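Local atomic coordinates of Glucose/sorbosone dehydrogenases (Escherichia coli K12, PDB entry 2G8S), a protein that belongs to the glucose/sorbosone dehydrogenase family of beta-propeller proteins, folds into six antiparallel sheets arranged as blades and carries bound calcium. Residues A[24-29]-A[71-76]; A[82-87]-A[98-103]; A[164-169]-A[191-196]; A[204-209]-A[278-283]; A[331-336]-A[347-352]. All blocks are in the same frame, centred on the assembly; numbering follows the deposited sequence.

How the interactions relate
The five contacts sample a six-bladed beta-propeller. Interactions 1 and 4 join the first strands of adjacent blades, whereas interactions 2, 3 and 5 each join segments within one blade, a different blade each time. Interactions 1 and 2 share a sheet: V72 O lies 2.8 Å from W84 N, probably a hydrogen bond. Interaction 5 touches interaction 1 through F25 CZ and G331 CA, 3.6 Å apart, and interaction 4 through Y279 OH and G334 O at 2.7 Å, probably a hydrogen bond. Interaction 3 touches none of the others; its nearest atoms are about 6 Å from interaction 2, and its I196 side chain lies about 6 Å from calcium, bound at E223 and Y233.

Interaction 1: A[24-29]-A[71-76]; sequences AFLPDN and VVLAPD. With EDO (1,2-ethanediol), chain K.
The F25 side chain leaves the backbone away from the 71-76 segment and its ring meets Y337 edge-to-face; toward L73, F25 presents its carbonyl oxygen, F25 O lying 3.3 Å from L73 CD1. The P27 ring approaches the same methyl with its CD atom, the two side chains crossing obliquely at 4.1 Å between P27 CD and L73 CD1. The other branch of L73 serves a different pair of neighbours. Its CD2 meets A24 CB at 4.0 Å and L26 CD2 at 4.3 Å; CG lies anti to the carbonyl carbon (chi1 -49°), and from there the two methyls part. A24 CB also faces V71, 3.7 Å from V71 O. Beyond the contact, D76 OD1 accepts a 2.7 Å hydrogen bond from O1 of an ethanediol, probably a crystallisation additive, and bonds S80 as well. Strands 20-25 and 68-73 open adjacent propeller blades, and no hydrogen bond links the two segments. Their cohesion is apolar, carried mainly by the two methyls of L73, and rests on shape instead of directional bonds.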
# COMPACT_ATOMS: atom_id res chain seq x y z
N ALA A 24 -5.02 10.41 3.71
CA ALA A 24 -4.94 11.27 2.54
C ALA A 24 -4.99 12.71 3.02
O ALA A 24 -5.88 13.08 3.77
CB ALA A 24 -6.09 10.99 1.58
N PHE A 25 -4.03 13.51 2.58
CA PHE A 25 -4.01 14.92 2.94
C PHE A 25 -5.00 15.69 2.09
O PHE A 25 -4.99 15.57 0.86
CB PHE A 25 -2.62 15.53 2.71
CG PHE A 25 -1.53 14.85 3.48
CD1 PHE A 25 -1.40 15.04 4.85
CD2 PHE A 25 -0.63 14.02 2.82
CE1 PHE A 25 -0.37 14.41 5.57
CE2 PHE A 25 0.40 13.38 3.53
CZ PHE A 25 0.51 13.57 4.91
N LEU A 26 -5.85 16.48 2.74
CA LEU A 26 -6.76 17.36 2.02
C LEU A 26 -6.06 18.67 1.70
O LEU A 26 -5.26 19.14 2.50
CB LEU A 26 -8.02 17.62 2.84
CG LEU A 26 -8.87 16.38 3.12
CD1 LEU A 26 -9.98 16.73 4.12
CD2 LEU A 26 -9.44 15.82 1.82
N PRO A 27 -6.35 19.25 0.52
CA PRO A 27 -5.67 20.50 0.14
C PRO A 27 -6.06 21.69 1.01
O PRO A 27 -7.03 21.61 1.79
CB PRO A 27 -6.12 20.72 -1.30
CG PRO A 27 -7.39 19.98 -1.44
CD PRO A 27 -7.29 18.80 -0.51
N ASP A 28 -5.29 22.77 0.88
CA ASP A 28 -5.59 24.04 1.53
C ASP A 28 -5.77 23.92 3.05
O ASP A 28 -6.67 24.54 3.64
CB ASP A 28 -6.81 24.71 0.87
CG ASP A 28 -6.63 24.91 -0.63
OD1 ASP A 28 -5.51 25.25 -1.07
OD2 ASP A 28 -7.62 24.71 -1.38
N ASN A 29 -4.91 23.10 3.66
CA ASN A 29 -4.84 22.97 5.12
C ASN A 29 -6.15 22.50 5.77
O ASN A 29 -6.47 22.87 6.90
CB ASN A 29 -4.35 24.28 5.73
CG ASN A 29 -3.40 24.08 6.90
OD1 ASN A 29 -3.23 24.98 7.71
ND2 ASN A 29 -2.78 22.90 6.98
N VAL A 71 -7.14 5.01 1.11
CA VAL A 71 -7.90 6.18 0.69
C VAL A 71 -6.93 7.09 -0.05
O VAL A 71 -5.87 7.42 0.48
CB VAL A 71 -8.56 6.93 1.88
CG1 VAL A 71 -7.55 7.30 2.97
CG2 VAL A 71 -9.28 8.17 1.39
N VAL A 72 -7.28 7.45 -1.29
CA VAL A 72 -6.40 8.27 -2.12
C VAL A 72 -7.24 9.29 -2.89
O VAL A 72 -8.27 8.94 -3.45
CB VAL A 72 -5.57 7.40 -3.13
CG1 VAL A 72 -4.66 8.27 -3.99
CG2 VAL A 72 -4.77 6.32 -2.39
N LEU A 73 -6.79 10.54 -2.93
CA LEU A 73 -7.50 11.56 -3.71
C LEU A 73 -7.19 11.37 -5.19
O LEU A 73 -6.06 11.04 -5.55
CB LEU A 73 -7.09 12.97 -3.28
CG LEU A 73 -7.09 13.34 -1.80
CD1 LEU A 73 -6.95 14.85 -1.71
CD2 LEU A 73 -8.34 12.89 -1.08
N ALA A 74 -8.19 11.58 -6.05
CA ALA A 74 -7.94 11.58 -7.50
C ALA A 74 -6.98 12.72 -7.85
O ALA A 74 -6.94 13.73 -7.14
CB ALA A 74 -9.25 11.72 -8.27
N PRO A 75 -6.19 12.56 -8.92
CA PRO A 75 -5.28 13.66 -9.29
C PRO A 75 -6.00 14.99 -9.55
O PRO A 75 -5.43 16.04 -9.27
CB PRO A 75 -4.61 13.15 -10.57
CG PRO A 75 -4.69 11.65 -10.45
CD PRO A 75 -6.02 11.39 -9.80
N ASP A 76 -7.23 14.93 -10.07
CA ASP A 76 -8.00 16.15 -10.34
C ASP A 76 -8.96 16.54 -9.21
O ASP A 76 -9.97 17.23 -9.45
CB ASP A 76 -8.74 16.05 -11.69
CG ASP A 76 -9.91 15.07 -11.65
OD1 ASP A 76 -10.02 14.28 -10.68
OD2 ASP A 76 -10.72 15.07 -12.61
C1 EDO K . -9.53 11.88 -13.06
O1 EDO K . -10.00 11.82 -11.71
C2 EDO K . -8.01 12.02 -13.10
O2 EDO K . -7.54 13.03 -12.20

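Interaction 2: A[82-87]-A[98-103]; sequences RIWLSY and TAVGYG
G103 O receives the I83 N-H over 2.8 Å, and the return bond runs from G103 N to I83 O. The same double link recurs at L85 with G101 and at Y87 with A99, making a regular antiparallel ladder. W84, S86, V100 and Y102 share one face of it. There the Y102 ring carries the guanidinium of R82 over one face, centres 3.9 Å apart and planes inclined by 23°, a stack with cation-pi character; R82 CD also rides over the ring. The bend at chi3 (-70°) folds the arginine onto it, while R82 NH1 is bonded to Q172 and Y102 OH to R116. Y102 CB sits 3.6 Å from the centre of the five-membered ring of W84, over its face, and V100 CG1 meets the edge of that indole at W84 CE3, 3.7 Å away. On the other face, A99 CB lies over the Y87 ring, 3.5 Å from Y87 CZ, while Y87 OH bonds T117. The hairpin forms the middle of its blade, between strands 68-73 and 115-120, and W84 and V100 pack against strand 142-147 of the next blade.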
# COMPACT_ATOMS: atom_id res chain seq x y z
N ARG A 82 -13.03 13.89 -6.25
CA ARG A 82 -13.12 12.44 -6.28
C ARG A 82 -12.11 11.80 -5.34
O ARG A 82 -10.93 12.17 -5.33
CB ARG A 82 -12.93 11.93 -7.71
CG ARG A 82 -13.01 10.42 -7.84
CD ARG A 82 -12.79 10.02 -9.27
NE ARG A 82 -13.91 10.39 -10.13
CZ ARG A 82 -13.97 10.16 -11.44
NH1 ARG A 82 -12.95 9.58 -12.05
NH2 ARG A 82 -15.04 10.52 -12.13
N ILE A 83 -12.58 10.86 -4.53
CA ILE A 83 -11.70 10.06 -3.68
C ILE A 83 -11.90 8.59 -3.98
O ILE A 83 -13.02 8.15 -4.28
CB ILE A 83 -11.84 10.38 -2.16
CG1 ILE A 83 -13.15 9.86 -1.58
CG2 ILE A 83 -11.66 11.87 -1.90
CD1 ILE A 83 -13.11 9.72 -0.05
N TRP A 84 -10.80 7.85 -3.97
CA TRP A 84 -10.79 6.42 -4.23
C TRP A 84 -10.57 5.65 -2.94
O TRP A 84 -9.79 6.07 -2.08
CB TRP A 84 -9.67 6.07 -5.22
CG TRP A 84 -9.92 6.51 -6.63
CD1 TRP A 84 -9.94 7.80 -7.12
CD2 TRP A 84 -10.21 5.66 -7.75
NE1 TRP A 84 -10.21 7.79 -8.47
CE2 TRP A 84 -10.38 6.49 -8.88
CE3 TRP A 84 -10.32 4.26 -7.90
CZ2 TRP A 84 -10.66 5.96 -10.16
CZ3 TRP A 84 -10.61 3.74 -9.16
CH2 TRP A 84 -10.77 4.59 -10.27
N LEU A 85 -11.26 4.51 -2.81
CA LEU A 85 -11.08 3.62 -1.66
C LEU A 85 -10.86 2.19 -2.13
O LEU A 85 -11.41 1.77 -3.16
CB LEU A 85 -12.31 3.63 -0.74
CG LEU A 85 -12.76 4.97 -0.13
CD1 LEU A 85 -14.13 4.86 0.54
CD2 LEU A 85 -11.73 5.46 0.89
N SER A 86 -10.05 1.45 -1.38
CA SER A 86 -9.97 0.01 -1.58
C SER A 86 -10.39 -0.70 -0.29
O SER A 86 -10.29 -0.14 0.80
CB SER A 86 -8.57 -0.42 -1.99
OG SER A 86 -7.62 -0.19 -0.96
N TYR A 87 -10.87 -1.92 -0.43
CA TYR A 87 -11.41 -2.66 0.71
C TYR A 87 -11.50 -4.13 0.36
O TYR A 87 -11.41 -4.49 -0.81
CB TYR A 87 -12.81 -2.11 1.09
CG TYR A 87 -13.86 -2.19 -0.01
CD1 TYR A 87 -14.85 -3.18 0.04
CD2 TYR A 87 -13.90 -1.27 -1.06
CE1 TYR A 87 -15.83 -3.27 -0.95
CE2 TYR A 87 -14.89 -1.35 -2.06
CZ TYR A 87 -15.84 -2.36 -1.99
OH TYR A 87 -16.83 -2.46 -2.96
N THR A 98 -9.99 -8.21 -2.94
CA THR A 98 -9.89 -6.76 -2.90
C THR A 98 -10.83 -6.12 -3.92
O THR A 98 -11.04 -6.66 -5.01
CB THR A 98 -8.44 -6.37 -3.17
OG1 THR A 98 -7.61 -7.05 -2.22
CG2 THR A 98 -8.22 -4.85 -3.04
N ALA A 99 -11.40 -4.98 -3.54
CA ALA A 99 -12.30 -4.22 -4.40
C ALA A 99 -11.87 -2.76 -4.33
O ALA A 99 -11.36 -2.31 -3.31
CB ALA A 99 -13.74 -4.37 -3.95
N VAL A 100 -12.12 -2.04 -5.42
CA VAL A 100 -11.62 -0.67 -5.57
C VAL A 100 -12.71 0.17 -6.22
O VAL A 100 -13.30 -0.23 -7.23
CB VAL A 100 -10.35 -0.63 -6.46
CG1 VAL A 100 -9.88 0.82 -6.68
CG2 VAL A 100 -9.23 -1.47 -5.83
N GLY A 101 -12.95 1.35 -5.65
CA GLY A 101 -13.97 2.24 -6.21
C GLY A 101 -13.70 3.69 -5.86
O GLY A 101 -12.71 4.01 -5.20
N TYR A 102 -14.60 4.56 -6.31
CA TYR A 102 -14.48 5.97 -6.01
C TYR A 102 -15.83 6.63 -5.82
O TYR A 102 -16.85 6.13 -6.30
CB TYR A 102 -13.70 6.71 -7.11
CG TYR A 102 -14.37 6.77 -8.47
CD1 TYR A 102 -15.36 7.72 -8.75
CD2 TYR A 102 -13.99 5.91 -9.48
CE1 TYR A 102 -15.96 7.79 -10.02
CE2 TYR A 102 -14.58 5.97 -10.76
CZ TYR A 102 -15.57 6.91 -11.01
OH TYR A 102 -16.15 6.96 -12.26
N GLY A 103 -15.82 7.75 -5.10
CA GLY A 103 -16.99 8.60 -4.95
C GLY A 103 -16.53 10.03 -4.82
O GLY A 103 -15.34 10.31 -4.94

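Interaction 3: A[164-169]-A[191-196]; sequences GKLVRL and IWSYGI
A classic beta bulge joins L166 to W192 and S193, where strand 165-170 pairs with the outermost strand of its blade. L166 O is gripped by two N-H groups: W192 N at 2.8 Å and S193 N at 3.1 Å, both in the carbonyl plane. In return L166 N donates to S193 O over 2.9 Å. W192, the first of the two residues facing L166, lays its side chain obliquely across R168. With CG anti to the backbone N (chi1 -167°), the indole takes R168 CD over the face of its six-membered ring, 3.8 Å from the centre, and R168 NE comes to 3.1 Å from W192 CZ3. Guanidinium and indole planes are 30° apart. The arginine is fixed independently by a salt bridge from NH2 to D178, and W192 meets F144 edge-to-face. L166 CD2 touches the indole at its edge, 3.9 Å from W192 CD1. K165 crosses both I191 and Y194, which flank the bulge in sequence, with K165 CD 3.3 Å from Y194 CB; its bent chain delivers NZ to the backbone oxygens of D158, K161 and Q163, which probably stabilise its charge. I196 N also bonds G164 O at 3.2 Å. Such a bulge, offsetting the register by one residue where the edge strand turns a corner, is a familiar irregularity of antiparallel sheets, here at the rim of a propeller blade.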
# COMPACT_ATOMS: atom_id res chain seq x y z
N GLY A 164 -1.79 -11.76 -6.60
CA GLY A 164 -0.34 -11.54 -6.71
C GLY A 164 0.05 -10.76 -7.96
O GLY A 164 1.04 -11.09 -8.63
N LYS A 165 -0.74 -9.73 -8.25
CA LYS A 165 -0.60 -8.93 -9.46
C LYS A 165 -0.48 -7.47 -9.07
O LYS A 165 -1.10 -7.03 -8.10
CB LYS A 165 -1.82 -9.07 -10.37
CG LYS A 165 -2.12 -10.47 -10.88
CD LYS A 165 -0.92 -11.12 -11.56
CE LYS A 165 -1.28 -12.49 -12.17
NZ LYS A 165 -1.51 -13.53 -11.14
N LEU A 166 0.32 -6.74 -9.84
CA LEU A 166 0.19 -5.30 -9.89
C LEU A 166 -0.70 -4.97 -11.08
O LEU A 166 -0.36 -5.34 -12.21
CB LEU A 166 1.55 -4.62 -10.05
CG LEU A 166 1.56 -3.11 -10.32
CD1 LEU A 166 1.01 -2.32 -9.14
CD2 LEU A 166 2.98 -2.66 -10.68
N VAL A 167 -1.81 -4.29 -10.83
CA VAL A 167 -2.76 -3.92 -11.89
C VAL A 167 -2.53 -2.47 -12.31
O VAL A 167 -2.18 -1.63 -11.48
CB VAL A 167 -4.22 -4.13 -11.40
CG1 VAL A 167 -5.20 -3.23 -12.16
CG2 VAL A 167 -4.60 -5.61 -11.51
N ARG A 168 -2.70 -2.18 -13.60
CA ARG A 168 -2.70 -0.79 -14.08
C ARG A 168 -4.01 -0.52 -14.80
O ARG A 168 -4.33 -1.20 -15.78
CB ARG A 168 -1.53 -0.48 -15.01
CG ARG A 168 -1.41 1.03 -15.28
CD ARG A 168 -0.38 1.38 -16.33
NE ARG A 168 -0.82 1.01 -17.68
CZ ARG A 168 -0.51 1.67 -18.79
NH1 ARG A 168 0.23 2.78 -18.78
NH2 ARG A 168 -0.95 1.21 -19.95
N LEU A 169 -4.75 0.46 -14.31
CA LEU A 169 -5.94 0.96 -14.99
C LEU A 169 -5.68 2.39 -15.43
O LEU A 169 -4.70 2.99 -15.00
CB LEU A 169 -7.15 0.93 -14.04
CG LEU A 169 -7.49 -0.44 -13.45
CD1 LEU A 169 -8.69 -0.33 -12.54
CD2 LEU A 169 -7.74 -1.49 -14.54
N ILE A 191 -3.67 -6.65 -15.83
CA ILE A 191 -2.35 -6.95 -15.26
C ILE A 191 -1.21 -6.12 -15.87
O ILE A 191 -1.07 -6.04 -17.09
CB ILE A 191 -2.02 -8.47 -15.36
CG1 ILE A 191 -3.02 -9.29 -14.52
CG2 ILE A 191 -0.57 -8.76 -14.91
CD1 ILE A 191 -3.03 -10.77 -14.85
N TRP A 192 -0.40 -5.53 -14.99
CA TRP A 192 0.83 -4.85 -15.37
C TRP A 192 2.04 -5.73 -15.06
O TRP A 192 2.87 -5.97 -15.92
CB TRP A 192 0.93 -3.52 -14.62
CG TRP A 192 1.98 -2.58 -15.14
CD1 TRP A 192 3.14 -2.19 -14.51
CD2 TRP A 192 1.95 -1.88 -16.39
NE1 TRP A 192 3.83 -1.29 -15.29
CE2 TRP A 192 3.12 -1.08 -16.45
CE3 TRP A 192 1.05 -1.85 -17.46
CZ2 TRP A 192 3.41 -0.26 -17.55
CZ3 TRP A 192 1.33 -1.04 -18.55
CH2 TRP A 192 2.51 -0.26 -18.59
N SER A 193 2.13 -6.20 -13.81
CA SER A 193 3.22 -7.09 -13.39
C SER A 193 2.63 -8.23 -12.58
O SER A 193 1.52 -8.11 -12.05
CB SER A 193 4.25 -6.34 -12.52
OG SER A 193 4.70 -5.13 -13.11
N TYR A 194 3.38 -9.32 -12.46
CA TYR A 194 2.90 -10.47 -11.71
C TYR A 194 4.01 -11.09 -10.86
O TYR A 194 5.13 -10.60 -10.87
CB TYR A 194 2.22 -11.49 -12.64
CG TYR A 194 3.07 -12.15 -13.71
CD1 TYR A 194 3.39 -13.50 -13.61
CD2 TYR A 194 3.49 -11.44 -14.84
CE1 TYR A 194 4.15 -14.13 -14.60
CE2 TYR A 194 4.25 -12.07 -15.83
CZ TYR A 194 4.58 -13.42 -15.70
OH TYR A 194 5.32 -14.03 -16.68
N GLY A 195 3.68 -12.13 -10.10
CA GLY A 195 4.68 -12.78 -9.25
C GLY A 195 5.01 -11.99 -8.00
O GLY A 195 6.17 -11.91 -7.58
N ILE A 196 3.98 -11.40 -7.40
CA ILE A 196 4.15 -10.74 -6.12
C ILE A 196 3.31 -11.47 -5.07
O ILE A 196 2.33 -12.15 -5.40
CB ILE A 196 3.90 -9.20 -6.18
CG1 ILE A 196 2.44 -8.90 -6.51
CG2 ILE A 196 4.86 -8.51 -7.19
CD1 ILE A 196 2.09 -7.42 -6.46

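Interaction 4: A[204-209]-A[278-283]; sequences MNPWSN and FYNSDK
N205 lays its CA over one face of the F278 ring, 3.8 Å from the centre, as a CH-pi contact, and its side chain crosses F278 at about a right angle. P206 CD adds an apolar contact with F278 CB at 3.6 Å, while the carbonyl oxygen of M204, a selenomethionine, approaches F278 CD2. The W207 ring comes obliquely, its plane nearly perpendicular to that of F278, with W207 CZ3 3.6 Å from F278 CD1. Y279 O lies in the indole plane at the edge, 3.3 Å from W207 CZ2. The segments lie where strands 198-205 and 273-279, the first strands of adjacent propeller blades, pass into loops, and no hydrogen bond connects them. An Asx turn shapes the W207 side: N205 CG is anti to the backbone N (chi1 177°), and N205 OD1 accepts from both W207 N at 2.7 Å and S208 N at 3.0 Å, the latter from above the amide plane. Further out, W212 meets F278 edge-to-face and V306 packs on N205, W207 and F278.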
# COMPACT_ATOMS: atom_id res chain seq x y z
N MSE A 204 5.30 6.63 -5.83
CA MSE A 204 6.06 7.13 -6.98
C MSE A 204 7.38 7.72 -6.50
O MSE A 204 7.39 8.62 -5.65
CB MSE A 204 5.26 8.20 -7.75
CG MSE A 204 3.98 7.69 -8.41
SE MSE A 204 4.25 6.28 -9.70
CE MSE A 204 5.23 7.30 -11.03
N ASN A 205 8.48 7.21 -7.04
CA ASN A 205 9.79 7.79 -6.79
C ASN A 205 9.83 9.13 -7.53
O ASN A 205 9.70 9.16 -8.75
CB ASN A 205 10.88 6.83 -7.28
CG ASN A 205 12.28 7.39 -7.11
OD1 ASN A 205 12.53 8.57 -7.35
ND2 ASN A 205 13.21 6.53 -6.72
N PRO A 206 10.00 10.24 -6.78
CA PRO A 206 9.95 11.57 -7.40
C PRO A 206 11.20 11.93 -8.22
O PRO A 206 11.19 12.95 -8.92
CB PRO A 206 9.81 12.50 -6.19
CG PRO A 206 10.55 11.80 -5.12
CD PRO A 206 10.22 10.33 -5.32
N TRP A 207 12.25 11.13 -8.11
CA TRP A 207 13.51 11.39 -8.84
C TRP A 207 13.60 10.60 -10.14
O TRP A 207 14.25 11.02 -11.09
CB TRP A 207 14.71 11.10 -7.95
CG TRP A 207 14.64 11.90 -6.69
CD1 TRP A 207 14.81 13.25 -6.56
CD2 TRP A 207 14.36 11.40 -5.38
NE1 TRP A 207 14.66 13.62 -5.25
CE2 TRP A 207 14.38 12.51 -4.50
CE3 TRP A 207 14.08 10.13 -4.86
CZ2 TRP A 207 14.15 12.37 -3.12
CZ3 TRP A 207 13.85 10.00 -3.51
CH2 TRP A 207 13.88 11.12 -2.65
N SER A 208 12.92 9.46 -10.18
CA SER A 208 12.87 8.66 -11.40
C SER A 208 11.50 8.65 -12.06
O SER A 208 11.36 8.12 -13.17
CB SER A 208 13.31 7.23 -11.09
OG SER A 208 12.42 6.64 -10.17
N ASN A 209 10.51 9.22 -11.38
CA ASN A 209 9.12 9.22 -11.83
C ASN A 209 8.67 7.81 -12.19
O ASN A 209 8.07 7.56 -13.23
CB ASN A 209 8.90 10.19 -12.99
CG ASN A 209 8.03 11.35 -12.59
OD1 ASN A 209 6.86 11.43 -12.98
ND2 ASN A 209 8.57 12.24 -11.76
N PHE A 278 8.78 8.56 0.03
CA PHE A 278 10.02 9.23 -0.37
C PHE A 278 10.01 10.64 0.19
O PHE A 278 8.95 11.28 0.28
CB PHE A 278 10.13 9.30 -1.90
CG PHE A 278 10.27 7.96 -2.56
CD1 PHE A 278 11.52 7.35 -2.64
CD2 PHE A 278 9.17 7.31 -3.11
CE1 PHE A 278 11.66 6.10 -3.25
CE2 PHE A 278 9.30 6.05 -3.70
CZ PHE A 278 10.54 5.45 -3.78
N TYR A 279 11.20 11.15 0.50
CA TYR A 279 11.33 12.49 1.08
C TYR A 279 12.15 13.38 0.15
O TYR A 279 13.33 13.11 -0.06
CB TYR A 279 11.93 12.44 2.48
CG TYR A 279 11.75 13.76 3.19
CD1 TYR A 279 10.67 13.99 4.03
CD2 TYR A 279 12.66 14.80 2.97
CE1 TYR A 279 10.51 15.22 4.66
CE2 TYR A 279 12.51 16.01 3.59
CZ TYR A 279 11.44 16.22 4.43
OH TYR A 279 11.29 17.45 5.04
N ASN A 280 11.49 14.41 -0.38
CA ASN A 280 12.12 15.29 -1.38
C ASN A 280 11.88 16.77 -1.08
O ASN A 280 11.82 17.61 -1.99
CB ASN A 280 11.60 14.94 -2.78
CG ASN A 280 10.14 15.29 -2.96
OD1 ASN A 280 9.40 15.44 -1.99
ND2 ASN A 280 9.71 15.43 -4.21
N SER A 281 11.79 17.10 0.21
CA SER A 281 11.53 18.47 0.66
C SER A 281 12.76 19.13 1.27
O SER A 281 13.59 18.47 1.89
CB SER A 281 10.39 18.46 1.70
OG SER A 281 10.22 19.73 2.32
N ASP A 282 12.89 20.44 1.06
CA ASP A 282 13.93 21.22 1.73
C ASP A 282 13.56 21.61 3.16
O ASP A 282 14.36 22.24 3.86
CB ASP A 282 14.29 22.46 0.91
CG ASP A 282 15.15 22.15 -0.30
OD1 ASP A 282 15.79 21.07 -0.33
OD2 ASP A 282 15.17 22.99 -1.23
N LYS A 283 12.37 21.23 3.62
CA LYS A 283 12.01 21.53 5.02
C LYS A 283 13.04 20.94 5.99
O LYS A 283 13.54 21.64 6.87
CB LYS A 283 10.59 21.06 5.38
CG LYS A 283 10.24 21.12 6.89
CD LYS A 283 10.27 22.54 7.50
CE LYS A 283 10.15 22.48 9.02
NZ LYS A 283 10.38 23.77 9.74

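Interaction 5: A[331-336]-A[347-352]; sequences GPDGYL and LLKVSP. With EDO (1,2-ethanediol), chain L.
K349 has CG anti to the backbone N (chi1 -179°) and a fully extended chain beyond it, which carries the lysine obliquely across Y335. Y335, its CG anti to the carbonyl carbon (chi1 -79°), turns a ring face to it: K349 CE lies 3.6 Å from the ring centre and only 15° off the normal, while K349 NZ is 4.5 Å from the centre, in cation-pi range. The ammonium group also points tip to tip at D333, but the salt bridge is long, 3.9 Å from D333 OD2 to K349 NZ, and OD2 is hydrogen-bonded to the hydroxyl of Y337. A bound ethanediol, probably left from crystallisation, accepts from K349 NZ through O1 at 2.8 Å. S351 CB touches Y335 CE1 at 3.5 Å. D333 opens an Asx turn, OD1 taking the Y335 N-H over 3.0 Å from above the carboxylate plane; it overlaps the end of the type I turn from G331 to G334. Past the turn, L336 and V350 form a hydrogen-bonded antiparallel pair; V350 N to L336 O spans 2.8 Å. Strand 345-352 runs between 336-340 and the N-terminal strand 8-17, so this blade unites both ends of the chain, the velcro-like closure of many beta-propellers.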
# COMPACT_ATOMS: atom_id res chain seq x y z
N GLY A 331 4.26 14.72 4.27
CA GLY A 331 3.25 15.76 4.19
C GLY A 331 3.64 16.92 3.29
O GLY A 331 4.82 17.11 3.01
N PRO A 332 2.64 17.72 2.85
CA PRO A 332 2.93 18.90 2.04
C PRO A 332 3.74 19.94 2.82
O PRO A 332 4.37 20.81 2.21
CB PRO A 332 1.53 19.45 1.73
CG PRO A 332 0.66 18.94 2.83
CD PRO A 332 1.20 17.56 3.12
N ASP A 333 3.74 19.82 4.15
CA ASP A 333 4.52 20.69 5.03
C ASP A 333 5.96 20.20 5.26
O ASP A 333 6.74 20.83 5.97
CB ASP A 333 3.81 20.84 6.37
CG ASP A 333 3.55 19.49 7.06
OD1 ASP A 333 3.96 18.43 6.54
OD2 ASP A 333 2.93 19.49 8.14
N GLY A 334 6.31 19.05 4.67
CA GLY A 334 7.66 18.50 4.81
C GLY A 334 7.89 17.72 6.10
O GLY A 334 9.03 17.40 6.44
N TYR A 335 6.81 17.41 6.81
CA TYR A 335 6.89 16.51 7.95
C TYR A 335 6.54 15.09 7.53
O TYR A 335 5.87 14.89 6.51
CB TYR A 335 5.94 16.98 9.06
CG TYR A 335 6.50 18.12 9.87
CD1 TYR A 335 7.06 17.90 11.15
CD2 TYR A 335 6.47 19.42 9.38
CE1 TYR A 335 7.59 18.96 11.90
CE2 TYR A 335 7.00 20.49 10.12
CZ TYR A 335 7.54 20.25 11.37
OH TYR A 335 8.06 21.31 12.09
N LEU A 336 6.99 14.11 8.30
CA LEU A 336 6.57 12.73 8.11
C LEU A 336 5.34 12.47 8.97
O LEU A 336 5.31 12.87 10.12
CB LEU A 336 7.69 11.77 8.51
CG LEU A 336 7.74 10.40 7.85
CD1 LEU A 336 8.10 10.57 6.36
CD2 LEU A 336 8.78 9.54 8.57
N LEU A 347 -1.89 8.64 15.13
CA LEU A 347 -1.36 9.44 14.04
C LEU A 347 -0.25 10.29 14.63
O LEU A 347 -0.49 11.06 15.57
CB LEU A 347 -2.46 10.34 13.46
CG LEU A 347 -2.03 11.44 12.49
CD1 LEU A 347 -1.52 10.86 11.16
CD2 LEU A 347 -3.19 12.40 12.27
N LEU A 348 0.96 10.13 14.08
CA LEU A 348 2.15 10.81 14.58
C LEU A 348 2.70 11.76 13.55
O LEU A 348 2.66 11.47 12.35
CB LEU A 348 3.23 9.78 14.89
CG LEU A 348 2.87 8.57 15.77
CD1 LEU A 348 4.00 7.54 15.80
CD2 LEU A 348 2.54 9.04 17.17
N LYS A 349 3.21 12.90 14.02
CA LYS A 349 3.90 13.87 13.18
C LYS A 349 5.37 13.84 13.61
O LYS A 349 5.68 14.08 14.79
CB LYS A 349 3.30 15.27 13.38
CG LYS A 349 3.93 16.38 12.53
CD LYS A 349 3.12 17.66 12.68
CE LYS A 349 3.70 18.81 11.87
NZ LYS A 349 2.87 20.04 12.01
N VAL A 350 6.24 13.53 12.66
CA VAL A 350 7.62 13.16 12.96
C VAL A 350 8.59 14.07 12.21
O VAL A 350 8.37 14.40 11.05
CB VAL A 350 7.88 11.66 12.61
CG1 VAL A 350 9.31 11.26 12.98
CG2 VAL A 350 6.87 10.74 13.31
N SER A 351 9.66 14.48 12.90
CA SER A 351 10.69 15.33 12.30
C SER A 351 12.06 15.01 12.92
O SER A 351 12.14 14.47 14.02
CB SER A 351 10.32 16.80 12.49
OG SER A 351 9.98 17.08 13.83
N PRO A 352 13.15 15.30 12.19
CA PRO A 352 14.48 15.01 12.72
C PRO A 352 14.97 16.07 13.71
O PRO A 352 14.54 17.22 13.64
CB PRO A 352 15.36 15.05 11.47
CG PRO A 352 14.70 16.04 10.58
CD PRO A 352 13.20 15.91 10.85
C1 EDO L . -0.96 20.14 13.02
O1 EDO L . 0.38 19.74 13.35
C2 EDO L . -1.25 19.79 11.56
O2 EDO L . -0.44 18.68 11.16